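Local coordinates for protein KLLA0B12012p (Kluyveromyces lactis, PDB 6Y3P) that probably binds ATP through its C-terminal ATP-grasp domain of the tubulin-tyrosine ligase family, and is a direct partner of the mRNA decapping enzyme Dcp2, at residues E18-P23 with P350-T355; G153-K158 with E250-D255; L227-Y232 with E393-K398. All blocks are in the same frame, centred on the assembly; numbering follows the deposited sequence.

Contact 1 of 3, residues E18-P23 with P350-T355; sequences EYIYGP and PDFKQT
Tyr19 does most of the touching: its ring lies against the backbone of the 350-355 loop, and no hydrogen bond joins the two segments. With CG anti to the backbone N (chi1 -171°), the ring reaches across the loop so that the backbone N of Gln354 sits 3.7 Å above the ring plane, over its centre. On that face Lys353 CA makes a CH-pi contact, 4.1 Å from the Tyr19 ring centroid. Two carbonyls come close: Phe352 O lies 3.4 Å from Tyr19 CD2, and Gln354 O lies 3.3 Å from Tyr19 CE1. Equally close is the buried part, where Ile20 CG2 packs 3.5 Å from Phe352 CB; Phe367 of helix 357-375 meets the Phe352 ring edge-to-face. The loose side belongs to exposed Lys353, whose side chain crosses that of Tyr19 at about a right angle, Lys353 CG 3.9 Å from Tyr19 CB, before bending at chi3 and chi4. In place of Tyr19, an alanine has no ring to lie over Lys353 CA and Gln354 N, and would probably leave this part of the loop less firmly held, Ile20 CG2 on Phe352 being the chief contact left between the segments. A type I beta turn from Glu18 to Tyr21 leads into helix 21-31, and the contact sets it, in the N-terminal parallel-sheet region, against the loop between strand 341-347 and helix 357-375 of the ATP-grasp fold.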
loop_
_atom_site.group_PDB
_atom_site.type_symbol
_atom_site.label_atom_id
_atom_site.label_comp_id
_atom_site.label_asym_id
_atom_site.label_seq_id
_atom_site.Cartn_x
_atom_site.Cartn_y
_atom_site.Cartn_z
ATOM N N GLU A 18 -21.983 -3.415 1.693
ATOM C CA GLU A 18 -20.659 -2.990 1.222
ATOM C C GLU A 18 -20.683 -2.397 -0.187
ATOM O O GLU A 18 -21.368 -2.903 -1.088
ATOM C CB GLU A 18 -19.609 -4.107 1.337
ATOM C CG GLU A 18 -18.841 -4.098 2.651
ATOM C CD GLU A 18 -17.859 -5.240 2.862
ATOM O OE1 GLU A 18 -17.103 -5.586 1.918
ATOM O OE2 GLU A 18 -17.808 -5.755 4.003
ATOM N N TYR A 19 -19.921 -1.308 -0.352
ATOM C CA TYR A 19 -19.751 -0.519 -1.576
ATOM C C TYR A 19 -19.471 -1.357 -2.842
ATOM O O TYR A 19 -20.035 -1.073 -3.905
ATOM C CB TYR A 19 -18.626 0.527 -1.346
ATOM C CG TYR A 19 -18.489 1.558 -2.445
ATOM C CD1 TYR A 19 -19.384 2.620 -2.548
ATOM C CD2 TYR A 19 -17.455 1.480 -3.378
ATOM C CE1 TYR A 19 -19.276 3.558 -3.570
ATOM C CE2 TYR A 19 -17.334 2.416 -4.404
ATOM C CZ TYR A 19 -18.242 3.460 -4.489
ATOM O OH TYR A 19 -18.128 4.391 -5.490
ATOM N N ILE A 20 -18.620 -2.398 -2.714
ATOM C CA ILE A 20 -18.172 -3.251 -3.832
ATOM C C ILE A 20 -19.130 -4.403 -4.226
ATOM O O ILE A 20 -18.861 -5.063 -5.235
ATOM C CB ILE A 20 -16.742 -3.780 -3.534
ATOM C CG1 ILE A 20 -16.704 -4.678 -2.252
ATOM C CG2 ILE A 20 -15.777 -2.590 -3.405
ATOM C CD1 ILE A 20 -15.433 -5.508 -2.064
ATOM N N TYR A 21 -20.234 -4.638 -3.465
ATOM C CA TYR A 21 -21.185 -5.734 -3.720
ATOM C C TYR A 21 -21.864 -5.651 -5.111
ATOM O O TYR A 21 -21.761 -6.607 -5.884
ATOM C CB TYR A 21 -22.217 -5.869 -2.585
ATOM C CG TYR A 21 -23.194 -7.011 -2.787
ATOM C CD1 TYR A 21 -22.914 -8.290 -2.311
ATOM C CD2 TYR A 21 -24.403 -6.810 -3.445
ATOM C CE1 TYR A 21 -23.802 -9.346 -2.516
ATOM C CE2 TYR A 21 -25.302 -7.853 -3.645
ATOM C CZ TYR A 21 -25.007 -9.116 -3.166
ATOM O OH TYR A 21 -25.921 -10.126 -3.365
ATOM N N GLY A 22 -22.555 -4.538 -5.390
ATOM C CA GLY A 22 -23.205 -4.267 -6.670
ATOM C C GLY A 22 -22.233 -4.423 -7.826
ATOM O O GLY A 22 -22.475 -5.270 -8.701
ATOM N N PRO A 23 -21.073 -3.682 -7.801
ATOM C CA PRO A 23 -20.045 -3.857 -8.849
ATOM C C PRO A 23 -19.607 -5.309 -9.079
ATOM O O PRO A 23 -19.559 -5.736 -10.238
ATOM C CB PRO A 23 -18.874 -3.007 -8.337
ATOM C CG PRO A 23 -19.512 -1.972 -7.512
ATOM C CD PRO A 23 -20.651 -2.645 -6.831
ATOM N N PRO A 350 -8.223 -2.951 1.541
ATOM C CA PRO A 350 -8.474 -1.505 1.655
ATOM C C PRO A 350 -9.953 -1.139 1.566
ATOM O O PRO A 350 -10.743 -1.892 0.990
ATOM C CB PRO A 350 -7.713 -0.931 0.450
ATOM C CG PRO A 350 -7.716 -2.051 -0.557
ATOM C CD PRO A 350 -7.530 -3.276 0.269
ATOM N N ASP A 351 -10.331 0.017 2.146
ATOM C CA ASP A 351 -11.713 0.475 2.052
ATOM C C ASP A 351 -11.846 1.084 0.665
ATOM O O ASP A 351 -11.116 2.009 0.317
ATOM C CB ASP A 351 -12.090 1.487 3.173
ATOM C CG ASP A 351 -13.593 1.670 3.442
ATOM O OD1 ASP A 351 -14.402 0.809 2.989
ATOM O OD2 ASP A 351 -13.956 2.637 4.147
ATOM N N PHE A 352 -12.681 0.466 -0.159
ATOM C CA PHE A 352 -12.976 0.901 -1.516
ATOM C C PHE A 352 -14.107 1.944 -1.512
ATOM O O PHE A 352 -14.330 2.568 -2.546
ATOM C CB PHE A 352 -13.359 -0.301 -2.404
ATOM C CG PHE A 352 -12.276 -1.338 -2.605
ATOM C CD1 PHE A 352 -11.274 -1.151 -3.555
ATOM C CD2 PHE A 352 -12.277 -2.521 -1.869
ATOM C CE1 PHE A 352 -10.275 -2.115 -3.738
ATOM C CE2 PHE A 352 -11.268 -3.471 -2.041
ATOM C CZ PHE A 352 -10.281 -3.268 -2.977
ATOM N N LYS A 353 -14.814 2.133 -0.363
ATOM C CA LYS A 353 -15.945 3.073 -0.265
ATOM C C LYS A 353 -15.599 4.538 -0.646
ATOM O O LYS A 353 -14.674 5.128 -0.083
ATOM C CB LYS A 353 -16.633 3.026 1.112
ATOM C CG LYS A 353 -18.050 3.585 1.035
ATOM C CD LYS A 353 -18.692 3.883 2.373
ATOM C CE LYS A 353 -19.559 5.134 2.343
ATOM N NZ LYS A 353 -20.393 5.282 1.109
ATOM N N GLN A 354 -16.366 5.085 -1.623
ATOM C CA GLN A 354 -16.258 6.450 -2.173
ATOM C C GLN A 354 -17.651 7.093 -2.340
ATOM O O GLN A 354 -18.682 6.452 -2.121
ATOM C CB GLN A 354 -15.535 6.476 -3.562
ATOM C CG GLN A 354 -14.261 5.633 -3.752
ATOM C CD GLN A 354 -13.099 5.960 -2.832
ATOM O OE1 GLN A 354 -12.936 7.087 -2.345
ATOM N NE2 GLN A 354 -12.246 4.960 -2.594
ATOM N N THR A 355 -17.668 8.364 -2.743
ATOM C CA THR A 355 -18.898 9.099 -2.999
ATOM C C THR A 355 -18.772 9.750 -4.372
ATOM O O THR A 355 -17.661 10.120 -4.786
ATOM C CB THR A 355 -19.260 10.021 -1.799
ATOM O OG1 THR A 355 -20.659 9.915 -1.528
ATOM C CG2 THR A 355 -18.827 11.494 -1.979
#

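Contact 2 of 3, residues G153-K158 with E250-D255; sequences GIRIFK and EYDVLD
Strand 154-157 takes 253-254, a short, weakly bonded strand, as its antiparallel neighbour at the edge of a five-stranded sheet, and a salt bridge lies over the face that carries Arg155 and Val253. Two backbone bonds hold it. Leu254 N donates to Ile154 O at 3.2 Å, nearly along the C=O axis, and Ile156 N donates to Asp252 O at 3.1 Å, in the carbonyl plane. Between them Arg155 and Val253 form a non-hydrogen-bonded pair.

Arg155 is the side chain to follow. Arg155 CB passes 3.7 Å from Asp252 OD2. Arg155 CG, anti to the carbonyl carbon (chi1 -67°), rests against Val253 CG2 at 3.8 Å. CD then runs by both carboxylate oxygens of Asp252, and the bend at chi3 (68°) turns the guanidinium onto that acid. Arg155 NE meets OD1 and OD2 of Asp252 about equally, 2.8 Å to each, while NH2 adds a longer bond to OD2; all three are weak in angle, because the guanidinium and carboxylate planes stand 87° apart. Asp252 CG lies in the guanidinium plane, at its edge. NH1 turns elsewhere, bonding Ser169 OG of helix 160-171.

The opposite face of the pairing is apolar. Leu254 CD2 presses on Ile156 CD1 at 3.4 Å, tighter than usual van der Waals contact, and Leu254 CG sits 3.8 Å from Ile154 CD1; Ile142 of strand 140-145 touches all three side chains. The chemistry thus splits by face: apolar packing on that of Ile154, Ile156 and Leu254, and on that of Arg155 and Val253 a carboxylate whose two oxygens straddle the guanidinium plane, so that the N-H bonds point between them and charge attraction probably counts for more than directional hydrogen bonding.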
loop_
_atom_site.group_PDB
_atom_site.type_symbol
_atom_site.label_atom_id
_atom_site.label_comp_id
_atom_site.label_asym_id
_atom_site.label_seq_id
_atom_site.Cartn_x
_atom_site.Cartn_y
_atom_site.Cartn_z
ATOM N N GLY A 153 4.547 14.217 20.811
ATOM C CA GLY A 153 4.424 14.836 19.495
ATOM C C GLY A 153 5.470 14.400 18.489
ATOM O O GLY A 153 6.637 14.226 18.856
ATOM N N ILE A 154 5.055 14.241 17.206
ATOM C CA ILE A 154 5.958 13.815 16.136
ATOM C C ILE A 154 6.830 15.035 15.684
ATOM O O ILE A 154 6.297 16.091 15.330
ATOM C CB ILE A 154 5.292 12.997 14.969
ATOM C CG1 ILE A 154 4.731 13.871 13.840
ATOM C CG2 ILE A 154 4.212 12.023 15.489
ATOM C CD1 ILE A 154 4.473 13.126 12.505
ATOM N N ARG A 155 8.170 14.883 15.783
ATOM C CA ARG A 155 9.156 15.923 15.494
ATOM C C ARG A 155 10.120 15.605 14.331
ATOM O O ARG A 155 10.544 14.460 14.149
ATOM C CB ARG A 155 9.942 16.272 16.769
ATOM C CG ARG A 155 9.089 16.951 17.842
ATOM C CD ARG A 155 9.899 17.416 19.035
ATOM N NE ARG A 155 10.809 18.517 18.704
ATOM C CZ ARG A 155 11.646 19.099 19.564
ATOM N NH1 ARG A 155 11.696 18.699 20.830
ATOM N NH2 ARG A 155 12.441 20.082 19.162
ATOM N N ILE A 156 10.466 16.652 13.563
ATOM C CA ILE A 156 11.373 16.605 12.409
ATOM C C ILE A 156 12.821 16.844 12.841
ATOM O O ILE A 156 13.089 17.644 13.753
ATOM C CB ILE A 156 10.921 17.613 11.293
ATOM C CG1 ILE A 156 9.581 17.184 10.731
ATOM C CG2 ILE A 156 11.924 17.702 10.120
ATOM C CD1 ILE A 156 8.925 18.197 9.938
ATOM N N PHE A 157 13.745 16.176 12.151
ATOM C CA PHE A 157 15.191 16.301 12.332
ATOM C C PHE A 157 15.899 15.757 11.098
ATOM O O PHE A 157 15.283 15.057 10.289
ATOM C CB PHE A 157 15.639 15.534 13.583
ATOM C CG PHE A 157 15.523 14.028 13.472
ATOM C CD1 PHE A 157 14.318 13.384 13.752
ATOM C CD2 PHE A 157 16.631 13.252 13.130
ATOM C CE1 PHE A 157 14.210 11.998 13.655
ATOM C CE2 PHE A 157 16.532 11.865 13.067
ATOM C CZ PHE A 157 15.321 11.243 13.335
ATOM N N LYS A 158 17.195 16.024 10.978
ATOM C CA LYS A 158 18.024 15.504 9.889
ATOM C C LYS A 158 19.292 14.827 10.408
ATOM O O LYS A 158 19.819 13.955 9.725
ATOM C CB LYS A 158 18.397 16.609 8.895
ATOM C CG LYS A 158 17.260 17.028 7.965
ATOM C CD LYS A 158 17.785 17.528 6.609
ATOM C CE LYS A 158 18.399 18.911 6.644
ATOM N NZ LYS A 158 17.449 19.941 7.143
ATOM N N GLU A 250 11.777 26.712 15.300
ATOM C CA GLU A 250 10.981 27.278 16.405
ATOM C C GLU A 250 9.787 26.357 16.743
ATOM O O GLU A 250 9.443 26.209 17.916
ATOM C CB GLU A 250 10.491 28.702 16.094
ATOM C CG GLU A 250 11.483 29.785 16.486
ATOM C CD GLU A 250 12.217 30.466 15.343
ATOM O OE1 GLU A 250 11.870 30.211 14.165
ATOM O OE2 GLU A 250 13.080 31.327 15.630
ATOM N N TYR A 251 9.205 25.721 15.708
ATOM C CA TYR A 251 8.096 24.788 15.792
ATOM C C TYR A 251 8.318 23.629 14.792
ATOM O O TYR A 251 8.067 23.789 13.588
ATOM C CB TYR A 251 6.746 25.511 15.579
ATOM C CG TYR A 251 5.581 24.588 15.847
ATOM C CD1 TYR A 251 5.136 24.356 17.148
ATOM C CD2 TYR A 251 5.006 23.846 14.816
ATOM C CE1 TYR A 251 4.139 23.423 17.416
ATOM C CE2 TYR A 251 4.004 22.914 15.071
ATOM C CZ TYR A 251 3.564 22.716 16.369
ATOM O OH TYR A 251 2.579 21.791 16.609
ATOM N N ASP A 252 8.811 22.470 15.296
ATOM C CA ASP A 252 9.170 21.292 14.485
ATOM C C ASP A 252 8.220 20.087 14.661
ATOM O O ASP A 252 8.577 18.943 14.351
ATOM C CB ASP A 252 10.635 20.892 14.752
ATOM C CG ASP A 252 10.901 20.309 16.129
ATOM O OD1 ASP A 252 10.218 20.717 17.093
ATOM O OD2 ASP A 252 11.806 19.451 16.246
ATOM N N VAL A 253 6.997 20.364 15.119
ATOM C CA VAL A 253 5.978 19.350 15.360
ATOM C C VAL A 253 4.942 19.389 14.224
ATOM O O VAL A 253 4.733 20.433 13.609
ATOM C CB VAL A 253 5.334 19.577 16.765
ATOM C CG1 VAL A 253 4.237 18.556 17.072
ATOM C CG2 VAL A 253 6.388 19.592 17.872
ATOM N N LEU A 254 4.330 18.239 13.933
ATOM C CA LEU A 254 3.215 18.097 12.994
ATOM C C LEU A 254 2.169 17.154 13.584
ATOM O O LEU A 254 2.512 16.311 14.418
ATOM C CB LEU A 254 3.607 17.756 11.544
ATOM C CG LEU A 254 4.630 16.680 11.290
ATOM C CD1 LEU A 254 4.470 16.123 9.890
ATOM C CD2 LEU A 254 6.015 17.208 11.494
ATOM N N ASP A 255 0.884 17.368 13.239
ATOM C CA ASP A 255 -0.254 16.621 13.793
ATOM C C ASP A 255 -0.394 16.886 15.323
ATOM O O ASP A 255 -0.581 15.957 16.119
ATOM C CB ASP A 255 -0.203 15.107 13.433
ATOM C CG ASP A 255 -0.070 14.790 11.947
ATOM O OD1 ASP A 255 -0.981 15.172 11.171
ATOM O OD2 ASP A 255 0.916 14.105 11.568
#

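Contact 3 of 3, residues L227-Y232 with E393-K398; sequences LQVFVY and EVLKLK
An antiparallel beta pairing with a beta bulge joins strand 228-239 to strand 391-396 in the six-stranded antiparallel sheet; the parts 228-232 and 393-396 have 166° between their directions. The bulge shifts the register by one between Val229 and Phe230, so Val229 pairs with Leu395 but Phe230 with Glu393.

Backbone hydrogen bonds come first. Leu227 and Leu397 exchange two of them, the tighter being Leu397 N to Leu227 O at 2.8 Å. Val229 N donates to Leu395 O, and across the bulge Val394 N donates to Val229 O at 2.9 Å.

Apolar contacts fill the Val229-Leu395 face: Val229 CG2 runs alongside Leu395 CB, and Leu227 CD2 lies 3.8 Å from Leu397 CD1. Around the bulge, Val394 CG2 reaches Val231 CG2 at 3.7 Å. Helix 290-313 covers Val229 and Val231.

On the face of Gln228, Phe230, Glu393 and Lys396, polar groups gather beside the Phe230 ring, whose CE1 packs on Glu393 CB at 3.7 Å. Lys396 NZ adds a weak, long salt bridge to Glu393 OE2. That oxygen is gripped better by Gln228 NE2, which donates to it at 2.8 Å with the N-H nearly straight (162°), arriving from above the carboxylate plane while the Glu393 oxygen stays in the amide plane of Gln228.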
loop_
_atom_site.group_PDB
_atom_site.type_symbol
_atom_site.label_atom_id
_atom_site.label_comp_id
_atom_site.label_asym_id
_atom_site.label_seq_id
_atom_site.Cartn_x
_atom_site.Cartn_y
_atom_site.Cartn_z
ATOM N N LEU A 227 2.689 -16.112 -10.814
ATOM C CA LEU A 227 2.243 -14.848 -10.247
ATOM C C LEU A 227 2.138 -13.846 -11.363
ATOM O O LEU A 227 3.068 -13.707 -12.161
ATOM C CB LEU A 227 3.244 -14.321 -9.189
ATOM C CG LEU A 227 2.991 -12.897 -8.614
ATOM C CD1 LEU A 227 1.923 -12.914 -7.511
ATOM C CD2 LEU A 227 4.268 -12.305 -8.060
ATOM N N GLN A 228 1.035 -13.097 -11.378
ATOM C CA GLN A 228 0.838 -11.969 -12.273
ATOM C C GLN A 228 0.505 -10.779 -11.420
ATOM O O GLN A 228 -0.268 -10.900 -10.463
ATOM C CB GLN A 228 -0.273 -12.231 -13.262
ATOM C CG GLN A 228 0.196 -13.014 -14.480
ATOM C CD GLN A 228 -0.990 -13.403 -15.302
ATOM O OE1 GLN A 228 -1.834 -14.188 -14.857
ATOM N NE2 GLN A 228 -1.140 -12.781 -16.467
ATOM N N VAL A 229 1.130 -9.637 -11.721
ATOM C CA VAL A 229 0.916 -8.398 -10.977
ATOM C C VAL A 229 0.319 -7.369 -11.913
ATOM O O VAL A 229 0.866 -7.113 -12.982
ATOM C CB VAL A 229 2.156 -7.865 -10.223
ATOM C CG1 VAL A 229 1.758 -6.694 -9.316
ATOM C CG2 VAL A 229 2.846 -8.967 -9.411
ATOM N N PHE A 230 -0.839 -6.824 -11.523
ATOM C CA PHE A 230 -1.587 -5.887 -12.326
ATOM C C PHE A 230 -1.794 -4.600 -11.577
ATOM O O PHE A 230 -2.314 -4.596 -10.457
ATOM C CB PHE A 230 -2.943 -6.480 -12.703
ATOM C CG PHE A 230 -2.879 -7.727 -13.544
ATOM C CD1 PHE A 230 -2.806 -7.647 -14.929
ATOM C CD2 PHE A 230 -2.915 -8.985 -12.955
ATOM C CE1 PHE A 230 -2.761 -8.798 -15.706
ATOM C CE2 PHE A 230 -2.881 -10.133 -13.735
ATOM C CZ PHE A 230 -2.796 -10.032 -15.105
ATOM N N VAL A 231 -1.367 -3.503 -12.186
ATOM C CA VAL A 231 -1.558 -2.177 -11.617
ATOM C C VAL A 231 -2.748 -1.541 -12.336
ATOM O O VAL A 231 -2.844 -1.579 -13.560
ATOM C CB VAL A 231 -0.270 -1.328 -11.703
ATOM C CG1 VAL A 231 -0.526 0.120 -11.318
ATOM C CG2 VAL A 231 0.843 -1.920 -10.842
ATOM N N TYR A 232 -3.681 -1.017 -11.558
ATOM C CA TYR A 232 -4.854 -0.302 -12.040
ATOM C C TYR A 232 -4.450 1.183 -12.227
ATOM O O TYR A 232 -4.105 1.863 -11.253
ATOM C CB TYR A 232 -6.023 -0.466 -11.046
ATOM C CG TYR A 232 -7.321 0.099 -11.570
ATOM C CD1 TYR A 232 -7.752 -0.174 -12.871
ATOM C CD2 TYR A 232 -8.128 0.892 -10.769
ATOM C CE1 TYR A 232 -8.941 0.361 -13.368
ATOM C CE2 TYR A 232 -9.325 1.424 -11.251
ATOM C CZ TYR A 232 -9.727 1.152 -12.551
ATOM O OH TYR A 232 -10.912 1.655 -13.012
ATOM N N GLU A 393 -0.363 -5.346 -16.771
ATOM C CA GLU A 393 0.494 -6.389 -16.227
ATOM C C GLU A 393 1.920 -5.857 -16.141
ATOM O O GLU A 393 2.537 -5.610 -17.182
ATOM C CB GLU A 393 0.441 -7.641 -17.073
ATOM C CG GLU A 393 0.952 -8.845 -16.310
ATOM C CD GLU A 393 1.301 -9.987 -17.230
ATOM O OE1 GLU A 393 2.471 -10.060 -17.665
ATOM O OE2 GLU A 393 0.382 -10.750 -17.593
ATOM N N VAL A 394 2.435 -5.677 -14.897
ATOM C CA VAL A 394 3.748 -5.082 -14.628
ATOM C C VAL A 394 4.804 -6.122 -14.248
ATOM O O VAL A 394 6.001 -5.827 -14.266
ATOM C CB VAL A 394 3.658 -3.929 -13.587
ATOM C CG1 VAL A 394 2.721 -2.836 -14.066
ATOM C CG2 VAL A 394 3.225 -4.441 -12.205
ATOM N N LEU A 395 4.364 -7.326 -13.889
ATOM C CA LEU A 395 5.253 -8.440 -13.552
ATOM C C LEU A 395 4.541 -9.726 -13.789
ATOM O O LEU A 395 3.352 -9.834 -13.482
ATOM C CB LEU A 395 5.739 -8.385 -12.089
ATOM C CG LEU A 395 6.805 -9.422 -11.682
ATOM C CD1 LEU A 395 8.185 -9.104 -12.311
ATOM C CD2 LEU A 395 6.901 -9.563 -10.169
ATOM N N LYS A 396 5.276 -10.710 -14.315
ATOM C CA LYS A 396 4.800 -12.070 -14.504
ATOM C C LYS A 396 5.917 -13.015 -14.133
ATOM O O LYS A 396 7.006 -12.937 -14.713
ATOM C CB LYS A 396 4.333 -12.311 -15.942
ATOM C CG LYS A 396 3.512 -13.590 -16.123
ATOM C CD LYS A 396 3.820 -14.320 -17.454
ATOM C CE LYS A 396 3.280 -13.666 -18.709
ATOM N NZ LYS A 396 1.793 -13.691 -18.779
ATOM N N LEU A 397 5.670 -13.888 -13.150
ATOM C CA LEU A 397 6.620 -14.929 -12.756
ATOM C C LEU A 397 6.043 -16.288 -13.113
ATOM O O LEU A 397 4.852 -16.532 -12.874
ATOM C CB LEU A 397 6.935 -14.892 -11.252
ATOM C CG LEU A 397 7.565 -13.613 -10.692
ATOM C CD1 LEU A 397 7.601 -13.669 -9.188
ATOM C CD2 LEU A 397 8.976 -13.391 -11.225
ATOM N N LYS A 398 6.887 -17.180 -13.670
ATOM C CA LYS A 398 6.492 -18.546 -14.018
ATOM C C LYS A 398 6.868 -19.475 -12.871
ATOM O O LYS A 398 8.028 -19.906 -12.803
ATOM C CB LYS A 398 7.142 -19.016 -15.343
ATOM C CG LYS A 398 6.418 -18.525 -16.586
ATOM C CD LYS A 398 7.377 -18.266 -17.743
ATOM C CE LYS A 398 6.794 -17.335 -18.788
ATOM N NZ LYS A 398 6.749 -15.916 -18.329
#

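Contact 1 and contact 3 are the closer pair, with centres 24 Å apart and nearest atoms about 8 Å apart; helix 357-375 lies beside both, touching Tyr19 and Ile20 in one and Phe230 and Tyr232 in the other. Contact 2 stands well away, its centre 36 Å from that of contact 1 and 39 Å from that of contact 3, on the other side of the chain's centre from contact 3. It belongs to the separate five-stranded sheet. In sequence, both segments of contact 2 fall between those of contact 1, whereas contact 3 alternates with each of the others. A sulfate, probably from the crystallisation liquor, sits about 6 Å from the Tyr19 side chain.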